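Local coordinates for protein alpha-glucosidase (Pseudoalteromonas sp. K8, PDB 5HQA) that hydrolyses alpha-glucosides as a chloride-activated family 97 glycoside hydrolase, with a calcium ion bound at its glycan pocket, at residues A[46-52]-A[93-97]; A[602-607]-A[637-641]; A[610-616]-A[655-661]. All coordinates share one frame; numbering follows the deposited sequence. Where two conformers were deposited one is given.

Contact 1. Residues A[46-52]-A[93-97]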
loop_
_atom_site.group_PDB
_atom_site.type_symbol
_atom_site.label_atom_id
_atom_site.label_comp_id
_atom_site.label_asym_id
_atom_site.label_seq_id
_atom_site.Cartn_x
_atom_site.Cartn_y
_atom_site.Cartn_z
ATOM N N ALA A 46 9.558 35.130 3.914
ATOM C CA ALA A 46 10.112 35.329 2.578
ATOM C C ALA A 46 10.454 33.978 1.942
ATOM O O ALA A 46 10.786 33.019 2.648
ATOM C CB ALA A 46 11.359 36.210 2.643
ATOM N N PRO A 47 10.382 33.870 0.611
ATOM C CA PRO A 47 10.538 32.555 -0.028
ATOM C C PRO A 47 11.967 32.027 0.006
ATOM O O PRO A 47 12.942 32.781 0.074
ATOM C CB PRO A 47 10.084 32.810 -1.473
ATOM C CG PRO A 47 10.324 34.262 -1.692
ATOM C CD PRO A 47 10.025 34.916 -0.366
ATOM N N PHE A 48 12.081 30.699 -0.037
ATOM C CA PHE A 48 13.358 30.026 -0.296
ATOM C C PHE A 48 13.322 29.613 -1.762
ATOM O O PHE A 48 12.940 28.499 -2.110
ATOM C CB PHE A 48 13.553 28.812 0.614
ATOM C CG PHE A 48 13.944 29.149 2.026
ATOM C CD1 PHE A 48 14.039 30.464 2.451
ATOM C CD2 PHE A 48 14.231 28.137 2.930
ATOM C CE1 PHE A 48 14.406 30.769 3.761
ATOM C CE2 PHE A 48 14.604 28.435 4.233
ATOM C CZ PHE A 48 14.689 29.751 4.647
ATOM N N SER A 49 13.708 30.541 -2.636
ATOM C CA SER A 49 13.618 30.264 -4.065
ATOM C C SER A 49 14.903 30.671 -4.777
ATOM O O SER A 49 15.893 29.938 -4.739
ATOM C CB SER A 49 12.396 30.966 -4.673
ATOM O OG SER A 49 12.429 32.365 -4.452
ATOM N N ASN A 50 14.909 31.832 -5.422
ATOM C CA ASN A 50 16.073 32.211 -6.208
ATOM C C ASN A 50 17.191 32.770 -5.321
ATOM O O ASN A 50 16.994 33.104 -4.150
ATOM C CB ASN A 50 15.676 33.221 -7.282
ATOM C CG ASN A 50 14.781 34.296 -6.746
ATOM O OD1 ASN A 50 13.555 34.224 -6.879
ATOM N ND2 ASN A 50 15.378 35.299 -6.110
ATOM N N SER A 51 18.390 32.850 -5.905
ATOM C CA SER A 51 19.576 33.480 -5.326
ATOM C C SER A 51 20.217 32.666 -4.206
ATOM O O SER A 51 21.101 33.181 -3.505
ATOM C CB SER A 51 19.280 34.892 -4.807
ATOM O OG SER A 51 18.612 35.656 -5.795
ATOM N N PHE A 52 19.805 31.418 -4.009
ATOM C CA PHE A 52 20.511 30.523 -3.104
ATOM C C PHE A 52 21.686 29.885 -3.838
ATOM O O PHE A 52 21.531 29.407 -4.969
ATOM C CB PHE A 52 19.560 29.448 -2.572
ATOM C CG PHE A 52 18.699 29.916 -1.431
ATOM C CD1 PHE A 52 17.572 30.692 -1.666
ATOM C CD2 PHE A 52 19.020 29.585 -0.120
ATOM C CE1 PHE A 52 16.781 31.133 -0.612
ATOM C CE2 PHE A 52 18.230 30.013 0.936
ATOM C CZ PHE A 52 17.110 30.796 0.690
ATOM N N GLN A 93 16.258 39.199 3.349
ATOM C CA GLN A 93 15.444 38.045 2.986
ATOM C C GLN A 93 16.335 36.878 2.579
ATOM O O GLN A 93 16.083 36.183 1.589
ATOM C CB GLN A 93 14.455 38.406 1.885
ATOM C CG GLN A 93 13.645 39.637 2.223
ATOM C CD GLN A 93 12.604 39.919 1.179
ATOM O OE1 GLN A 93 12.274 39.049 0.367
ATOM N NE2 GLN A 93 12.083 41.138 1.180
ATOM N N GLY A 94 17.412 36.693 3.338
ATOM C CA GLY A 94 18.309 35.577 3.150
ATOM C C GLY A 94 17.895 34.381 3.985
ATOM O O GLY A 94 16.856 34.367 4.650
ATOM N N GLY A 95 18.735 33.358 3.941
ATOM C CA GLY A 95 18.441 32.141 4.664
ATOM C C GLY A 95 19.365 31.031 4.227
ATOM O O GLY A 95 20.265 31.218 3.399
ATOM N N THR A 96 19.140 29.865 4.818
ATOM C CA THR A 96 19.934 28.707 4.458
ATOM C C THR A 96 19.087 27.460 4.630
ATOM O O THR A 96 18.197 27.400 5.485
ATOM C CB THR A 96 21.221 28.619 5.292
ATOM O OG1 THR A 96 22.019 27.522 4.828
ATOM C CG2 THR A 96 20.901 28.422 6.769
ATOM N N TYR A 97 19.349 26.480 3.776
ATOM C CA TYR A 97 18.740 25.171 3.911
ATOM C C TYR A 97 19.650 24.175 3.223
ATOM O O TYR A 97 20.515 24.545 2.425
ATOM C CB TYR A 97 17.318 25.117 3.341
ATOM C CG TYR A 97 17.201 25.200 1.835
ATOM C CD1 TYR A 97 17.043 26.426 1.199
ATOM C CD2 TYR A 97 17.194 24.042 1.053
ATOM C CE1 TYR A 97 16.903 26.504 -0.185
ATOM C CE2 TYR A 97 17.060 24.110 -0.324
ATOM C CZ TYR A 97 16.913 25.342 -0.937
ATOM O OH TYR A 97 16.774 25.406 -2.301
HETATM O O HOH W 1 13.967 35.200 -0.262
HETATM O O HOH W 2 15.468 27.526 -3.345
#
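Phe48 and Phe52 meet Tyr97 where the irregular loop 46-52 lies against 93-97, a loop that becomes strand from Gly95 on. The backbones stay apart: the CA atoms of Phe48 and Gly95 are 7.4 Å from each other, and no direct backbone bond joins the segments. The separation is filled by rings. With CG anti to its carbonyl carbon (chi1 -77°), Phe48 sends its ring toward 93-97. That ring is nearly parallel to the Tyr97 ring, the planes 11° apart but slid so far that they barely overlap; CD2 of Phe48 meets CD1 of Tyr97 at 3.7 Å. Phe52 is turned differently: its plane lies at 53° to the Tyr97 ring, whose CE1 sits over one Phe52 face, offset toward the rim, 3.7 Å from Phe52 CD2. Farther round the same ring, CE2 of Phe52 comes within 3.4 Å of Gly95 O, and the amide N of Thr96 lies at the ring edge. Gly95 is what lets the rings come so near the strand, since a CB there would run into Phe48 CE1. At the outer end Ala46 CB rests on the extended chain of Gln93. Strand 75-89 continues the cluster through Phe87, which touches both Phe52 and Tyr97, while Val114 backs Phe48 and Tyr97. Polar links between the segments pass through water: one molecule sits between Pro47 O and Gln93 O, and another, 2.7 Å from Tyr97 OH, also reaches Ser49 O. The loop is therefore held to the start of strand 95-104 in the N-terminal beta domain by an aromatic cluster, with water serving backbone carbonyls and the tyrosine hydroxyl around it, a mainly apolar attachment far from the glycan and metal sites.

Contact 2. Residues A[602-607]-A[637-641]; sequences LDFLDN and LVTAS
Ala640 is the bump of this contact, set against the concave side of 602-607, where Leu602 to Leu605 form a type I beta turn closed by the bond from Leu605 N to Leu602 O. Its CB enters a shallow hollow walled by Leu605 O at 3.4 Å, the CB of Leu605, and, at the rim, OD1 of Asn607. The backbones close in tightly here: the CA atoms of Asp603 and Ala640 are 4.2 Å apart. Two CA-H...O contacts run in opposite senses, Ala640 CA lying 3.4 Å from Leu602 O and Asp603 CA 3.2 Å from Ala640 O. Deeper in, two leucines make the bumps. Leu602, its CG anti to the carbonyl carbon (chi1 -62°), reaches with CD1 to the CB of Val638 at 3.8 Å, the two side chains crossing at about a right angle. Leu605 CD1 comes in beside it, 4.0 Å from Val638 CG2 and against the carbonyl group of Thr639, and thus both leucine CD1 atoms bear on Val638 from the same side, with its CG2 against the two of them. A water accepts the N-H of Ala640 at 2.9 Å and donates to Asp606 O, bridging the two segments. Asp606 turns its carboxylate away from 637-641, to a salt bridge with Lys573 and a hydrogen bond from Trp585 NE1. Phe658 on strand 653-660 touches Leu602, Leu605 and Val638 together, and Phe611 on strand 611-618 lies against Leu605; the turn after strand 596-601 thus packs on the apolar face of the C-terminal sheet, toward one end of strands 611-618, 653-660 and the outermost strand 631-638.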
loop_
_atom_site.group_PDB
_atom_site.type_symbol
_atom_site.label_atom_id
_atom_site.label_comp_id
_atom_site.label_asym_id
_atom_site.label_seq_id
_atom_site.Cartn_x
_atom_site.Cartn_y
_atom_site.Cartn_z
ATOM N N LEU A 602 12.984 -21.998 -12.858
ATOM C CA LEU A 602 12.823 -22.299 -11.442
ATOM C C LEU A 602 14.123 -22.150 -10.668
ATOM O O LEU A 602 14.246 -22.707 -9.571
ATOM C CB LEU A 602 12.252 -23.711 -11.255
ATOM C CG LEU A 602 10.857 -23.939 -11.852
ATOM C CD1 LEU A 602 10.340 -25.335 -11.508
ATOM C CD2 LEU A 602 9.872 -22.868 -11.385
ATOM N N ASP A 603 15.094 -21.403 -11.201
ATOM C CA ASP A 603 16.379 -21.360 -10.511
ATOM C C ASP A 603 16.354 -20.514 -9.237
ATOM O O ASP A 603 17.384 -20.425 -8.561
ATOM C CB ASP A 603 17.490 -20.890 -11.460
ATOM C CG ASP A 603 17.285 -19.475 -11.992
ATOM O OD1 ASP A 603 16.454 -18.707 -11.464
ATOM O OD2 ASP A 603 17.990 -19.122 -12.961
ATOM N N PHE A 604 15.217 -19.913 -8.870
ATOM C CA PHE A 604 15.112 -19.332 -7.535
ATOM C C PHE A 604 15.059 -20.398 -6.447
ATOM O O PHE A 604 15.372 -20.101 -5.290
ATOM C CB PHE A 604 13.884 -18.415 -7.433
ATOM C CG PHE A 604 12.588 -19.083 -7.792
ATOM C CD1 PHE A 604 11.861 -19.780 -6.837
ATOM C CD2 PHE A 604 12.085 -19.001 -9.088
ATOM C CE1 PHE A 604 10.656 -20.400 -7.165
ATOM C CE2 PHE A 604 10.882 -19.621 -9.426
ATOM C CZ PHE A 604 10.162 -20.317 -8.459
ATOM N N LEU A 605 14.679 -21.629 -6.787
ATOM C CA LEU A 605 14.614 -22.685 -5.789
ATOM C C LEU A 605 16.003 -22.971 -5.226
ATOM O O LEU A 605 17.015 -22.852 -5.922
ATOM C CB LEU A 605 14.029 -23.960 -6.399
ATOM C CG LEU A 605 12.586 -23.872 -6.884
ATOM C CD1 LEU A 605 12.189 -25.175 -7.578
ATOM C CD2 LEU A 605 11.677 -23.573 -5.712
ATOM N N ASP A 606 16.041 -23.353 -3.948
ATOM C CA ASP A 606 17.304 -23.661 -3.285
ATOM C C ASP A 606 18.048 -24.758 -4.032
ATOM O O ASP A 606 17.475 -25.798 -4.372
ATOM C CB ASP A 606 17.053 -24.089 -1.841
ATOM C CG ASP A 606 16.282 -23.050 -1.061
ATOM O OD1 ASP A 606 15.043 -22.991 -1.213
ATOM O OD2 ASP A 606 16.917 -22.281 -0.311
ATOM N N ASN A 607 19.330 -24.515 -4.293
ATOM C CA ASN A 607 20.136 -25.478 -5.028
ATOM C C ASN A 607 20.259 -26.774 -4.241
ATOM O O ASN A 607 20.357 -26.767 -3.009
ATOM C CB ASN A 607 21.521 -24.895 -5.320
ATOM C CG ASN A 607 21.466 -23.714 -6.268
ATOM O OD1 ASN A 607 20.677 -23.697 -7.217
ATOM N ND2 ASN A 607 22.298 -22.711 -6.012
ATOM N N LEU A 637 7.314 -33.091 -9.538
ATOM C CA LEU A 637 8.618 -32.972 -8.887
ATOM C C LEU A 637 9.514 -32.055 -9.709
ATOM O O LEU A 637 9.611 -32.210 -10.930
ATOM C CB LEU A 637 9.277 -34.342 -8.727
ATOM C CG LEU A 637 8.561 -35.335 -7.809
ATOM C CD1 LEU A 637 9.272 -36.672 -7.823
ATOM C CD2 LEU A 637 8.490 -34.794 -6.396
ATOM N N VAL A 638 10.158 -31.088 -9.047
ATOM C CA VAL A 638 11.017 -30.118 -9.721
ATOM C C VAL A 638 12.218 -29.784 -8.846
ATOM O O VAL A 638 12.212 -29.987 -7.629
ATOM C CB VAL A 638 10.284 -28.801 -10.076
ATOM C CG1 VAL A 638 9.168 -29.036 -11.086
ATOM C CG2 VAL A 638 9.755 -28.119 -8.805
ATOM N N THR A 639 13.255 -29.251 -9.493
ATOM C CA THR A 639 14.421 -28.687 -8.825
ATOM C C THR A 639 14.762 -27.363 -9.493
ATOM O O THR A 639 14.128 -26.949 -10.471
ATOM C CB THR A 639 15.641 -29.610 -8.887
ATOM O OG1 THR A 639 16.097 -29.689 -10.243
ATOM C CG2 THR A 639 15.304 -31.008 -8.368
ATOM N N ALA A 640 15.796 -26.710 -8.966
ATOM C CA ALA A 640 16.225 -25.412 -9.470
ATOM C C ALA A 640 16.637 -25.448 -10.939
ATOM O O ALA A 640 16.671 -24.397 -11.585
ATOM C CB ALA A 640 17.386 -24.892 -8.621
ATOM N N SER A 641 16.964 -26.612 -11.488
ATOM C CA SER A 641 17.370 -26.658 -12.886
ATOM C C SER A 641 16.188 -26.776 -13.843
ATOM O O SER A 641 16.392 -26.762 -15.061
ATOM C CB SER A 641 18.347 -27.813 -13.115
ATOM O OG SER A 641 17.717 -29.048 -12.855
HETATM O O HOH W 3 16.786 -27.471 -6.334
#

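Contact 3. Residues A[610-616]-A[655-661]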
loop_
_atom_site.group_PDB
_atom_site.type_symbol
_atom_site.label_atom_id
_atom_site.label_comp_id
_atom_site.label_asym_id
_atom_site.label_seq_id
_atom_site.Cartn_x
_atom_site.Cartn_y
_atom_site.Cartn_z
ATOM N N GLN A 610 15.069 -30.938 -3.544
ATOM C CA GLN A 610 13.960 -31.396 -4.364
ATOM C C GLN A 610 12.656 -30.820 -3.826
ATOM O O GLN A 610 12.443 -30.760 -2.611
ATOM C CB GLN A 610 13.901 -32.922 -4.396
ATOM C CG GLN A 610 12.901 -33.472 -5.400
ATOM C CD GLN A 610 13.176 -34.915 -5.768
ATOM O OE1 GLN A 610 14.301 -35.278 -6.111
ATOM N NE2 GLN A 610 12.151 -35.748 -5.693
ATOM N N PHE A 611 11.792 -30.382 -4.739
ATOM C CA PHE A 611 10.492 -29.827 -4.383
ATOM C C PHE A 611 9.388 -30.567 -5.124
ATOM O O PHE A 611 9.594 -31.098 -6.219
ATOM C CB PHE A 611 10.384 -28.331 -4.708
ATOM C CG PHE A 611 11.375 -27.476 -3.979
ATOM C CD1 PHE A 611 12.699 -27.415 -4.397
ATOM C CD2 PHE A 611 10.983 -26.710 -2.891
ATOM C CE1 PHE A 611 13.622 -26.619 -3.730
ATOM C CE2 PHE A 611 11.901 -25.905 -2.223
ATOM C CZ PHE A 611 13.222 -25.861 -2.643
ATOM N N GLU A 612 8.213 -30.605 -4.509
ATOM C CA GLU A 612 6.998 -31.057 -5.172
ATOM C C GLU A 612 6.158 -29.821 -5.450
ATOM O O GLU A 612 5.594 -29.227 -4.525
ATOM C CB GLU A 612 6.230 -32.061 -4.322
ATOM C CG GLU A 612 4.989 -32.595 -5.020
ATOM C CD GLU A 612 4.178 -33.527 -4.138
ATOM O OE1 GLU A 612 3.628 -33.059 -3.117
ATOM O OE2 GLU A 612 4.095 -34.732 -4.464
ATOM N N ALA A 613 6.104 -29.413 -6.713
ATOM C CA ALA A 613 5.266 -28.286 -7.089
ATOM C C ALA A 613 3.802 -28.698 -7.057
ATOM O O ALA A 613 3.419 -29.710 -7.652
ATOM C CB ALA A 613 5.646 -27.783 -8.479
ATOM N N HIS A 614 2.989 -27.921 -6.355
ATOM C CA HIS A 614 1.543 -28.113 -6.312
ATOM C C HIS A 614 0.984 -26.946 -7.117
ATOM O O HIS A 614 0.975 -25.807 -6.644
ATOM C CB HIS A 614 1.045 -28.147 -4.871
ATOM C CG HIS A 614 -0.253 -28.867 -4.695
ATOM N ND1 HIS A 614 -0.831 -29.071 -3.459
ATOM C CD2 HIS A 614 -1.093 -29.429 -5.598
ATOM C CE1 HIS A 614 -1.971 -29.726 -3.609
ATOM N NE2 HIS A 614 -2.152 -29.957 -4.897
ATOM N N ILE A 615 0.585 -27.217 -8.355
ATOM C CA ILE A 615 0.319 -26.179 -9.348
ATOM C C ILE A 615 -1.187 -26.013 -9.488
ATOM O O ILE A 615 -1.891 -26.977 -9.800
ATOM C CB ILE A 615 0.952 -26.532 -10.703
ATOM C CG1 ILE A 615 2.472 -26.661 -10.578
ATOM C CG2 ILE A 615 0.566 -25.510 -11.759
ATOM C CD1 ILE A 615 3.110 -27.356 -11.759
ATOM N N TYR A 616 -1.685 -24.797 -9.258
ATOM C CA TYR A 616 -3.094 -24.461 -9.435
ATOM C C TYR A 616 -3.166 -23.498 -10.610
ATOM O O TYR A 616 -2.706 -22.357 -10.504
ATOM C CB TYR A 616 -3.679 -23.818 -8.175
ATOM C CG TYR A 616 -3.597 -24.650 -6.907
ATOM C CD1 TYR A 616 -2.388 -24.806 -6.223
ATOM C CD2 TYR A 616 -4.735 -25.250 -6.372
ATOM C CE1 TYR A 616 -2.317 -25.562 -5.055
ATOM C CE2 TYR A 616 -4.677 -26.002 -5.207
ATOM C CZ TYR A 616 -3.468 -26.157 -4.554
ATOM O OH TYR A 616 -3.419 -26.901 -3.398
ATOM N N ALA A 655 -1.139 -20.255 -9.352
ATOM C CA ALA A 655 -0.594 -20.257 -8.004
ATOM C C ALA A 655 0.114 -21.582 -7.785
ATOM O O ALA A 655 -0.412 -22.638 -8.158
ATOM C CB ALA A 655 -1.702 -20.074 -6.959
ATOM N N ILE A 656 1.308 -21.539 -7.193
ATOM C CA ILE A 656 2.099 -22.750 -6.998
ATOM C C ILE A 656 2.654 -22.777 -5.586
ATOM O O ILE A 656 3.212 -21.781 -5.113
ATOM C CB ILE A 656 3.257 -22.854 -8.005
ATOM C CG1 ILE A 656 2.736 -22.729 -9.433
ATOM C CG2 ILE A 656 4.012 -24.181 -7.808
ATOM C CD1 ILE A 656 3.831 -22.791 -10.452
ATOM N N ARG A 657 2.526 -23.921 -4.925
ATOM C CA ARG A 657 3.284 -24.213 -3.718
ATOM C C ARG A 657 4.424 -25.154 -4.091
ATOM O O ARG A 657 4.183 -26.245 -4.614
ATOM C CB ARG A 657 2.405 -24.848 -2.639
ATOM C CG ARG A 657 3.212 -25.335 -1.455
ATOM C CD ARG A 657 2.360 -25.996 -0.395
ATOM N NE ARG A 657 3.225 -26.446 0.695
ATOM C CZ ARG A 657 2.826 -27.216 1.702
ATOM N NH1 ARG A 657 1.566 -27.631 1.761
ATOM N NH2 ARG A 657 3.690 -27.572 2.646
ATOM N N PHE A 658 5.661 -24.726 -3.851
ATOM C CA PHE A 658 6.830 -25.582 -4.033
ATOM C C PHE A 658 7.150 -26.177 -2.671
ATOM O O PHE A 658 7.803 -25.540 -1.839
ATOM C CB PHE A 658 8.011 -24.797 -4.594
ATOM C CG PHE A 658 7.777 -24.269 -5.971
ATOM C CD1 PHE A 658 8.005 -25.075 -7.079
ATOM C CD2 PHE A 658 7.330 -22.970 -6.162
ATOM C CE1 PHE A 658 7.790 -24.591 -8.359
ATOM C CE2 PHE A 658 7.107 -22.475 -7.440
ATOM C CZ PHE A 658 7.338 -23.286 -8.540
ATOM N N LYS A 659 6.676 -27.396 -2.437
ATOM C CA LYS A 659 6.843 -28.034 -1.137
ATOM C C LYS A 659 8.218 -28.691 -1.080
ATOM O O LYS A 659 8.492 -29.631 -1.833
ATOM C CB LYS A 659 5.732 -29.049 -0.909
ATOM C CG LYS A 659 5.835 -29.809 0.385
ATOM C CD LYS A 659 4.749 -30.880 0.409
ATOM C CE LYS A 659 4.526 -31.412 1.804
ATOM N NZ LYS A 659 3.376 -32.358 1.813
ATOM N N ALA A 660 9.084 -28.195 -0.194
ATOM C CA ALA A 660 10.392 -28.814 -0.005
ATOM C C ALA A 660 10.207 -30.228 0.513
ATOM O O ALA A 660 9.398 -30.465 1.414
ATOM C CB ALA A 660 11.238 -28.002 0.975
ATOM N N LEU A 661 10.949 -31.168 -0.064
ATOM C CA LEU A 661 10.881 -32.572 0.334
ATOM C C LEU A 661 12.030 -32.903 1.278
ATOM O O LEU A 661 13.175 -32.520 1.020
ATOM C CB LEU A 661 10.909 -33.489 -0.890
ATOM C CG LEU A 661 9.725 -33.242 -1.823
ATOM C CD1 LEU A 661 9.779 -34.162 -3.020
ATOM C CD2 LEU A 661 8.411 -33.422 -1.079
HETATM O O HOH W 4 15.341 -32.515 -1.100
#
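Seven backbone hydrogen bonds zip 610-616 to 655-661, from Leu661 N to Gln610 O at one end to the reciprocal pair Tyr616 and Ala655 at the other. Glu612 with Lys659 and His614 with Arg657 are likewise hydrogen-bonded pairs; the bond from His614 N to Arg657 O is 2.7 Å, whereas Lys659 N approaches Glu612 O from 47° above the carbonyl plane. Beyond them a water joins Gln610 N to Leu661 O.

Apolar packing occupies the face of Phe611, Ala613, Ile615, Ile656, Phe658 and Ala660. The Phe611 ring, its CG anti to the carbonyl carbon (chi1 -61°), leans across the neighbouring strand: CD2 is 3.9 Å from Phe658 CB, CE2 is 3.9 Å from Ala660 CB, and Phe658 O sits at the ring edge. Cutting Phe611 back to an alanine would probably leave a gap over Ala660 and the CB of Phe658, and take one of its packing partners from Leu605. Ala613 CB meets Phe658 CE1 at 3.8 Å. Ile615 and Ile656 run alongside each other in the same direction, and Ile615 CG1 is 4.0 Å from Ile656 CG2.

Polar side chains share the other face with Tyr616 and Ala655. Tyr616 OH stands 3.1 Å above one face of the His614 ring, offset toward its rim. Arg657 stretches outward to salt bridges with Asp584 and Asp549, while Tyr616 meets Phe546 of helix 541-549 edge-to-face.

With strand axes at 159°, this is an antiparallel ladder between interior strands of the C-terminal beta-sheet domain, one face apolar, the other largely polar.

Contact 1 belongs to the N-terminal beta domain and comes first in the chain; contacts 2 and 3 both fall in the C-terminal domain, their centres about 58 and 60 Å from that of contact 1. Between the two groups in sequence lies the catalytic family region with its parallel sheet. Contacts 2 and 3 are neighbours, centres about 10 Å apart, and their segments alternate along the chain: 602-607, 610-616, 637-641, 655-661. They meet through adjacent strands 611-618 and 631-638, where Val638 N lies 2.9 Å from Phe611 O in a probable hydrogen bond. Contact 3 thus builds the sheet's interior, contact 2 lays a turn on its apolar face, and contact 1 packs a loop within a separate domain.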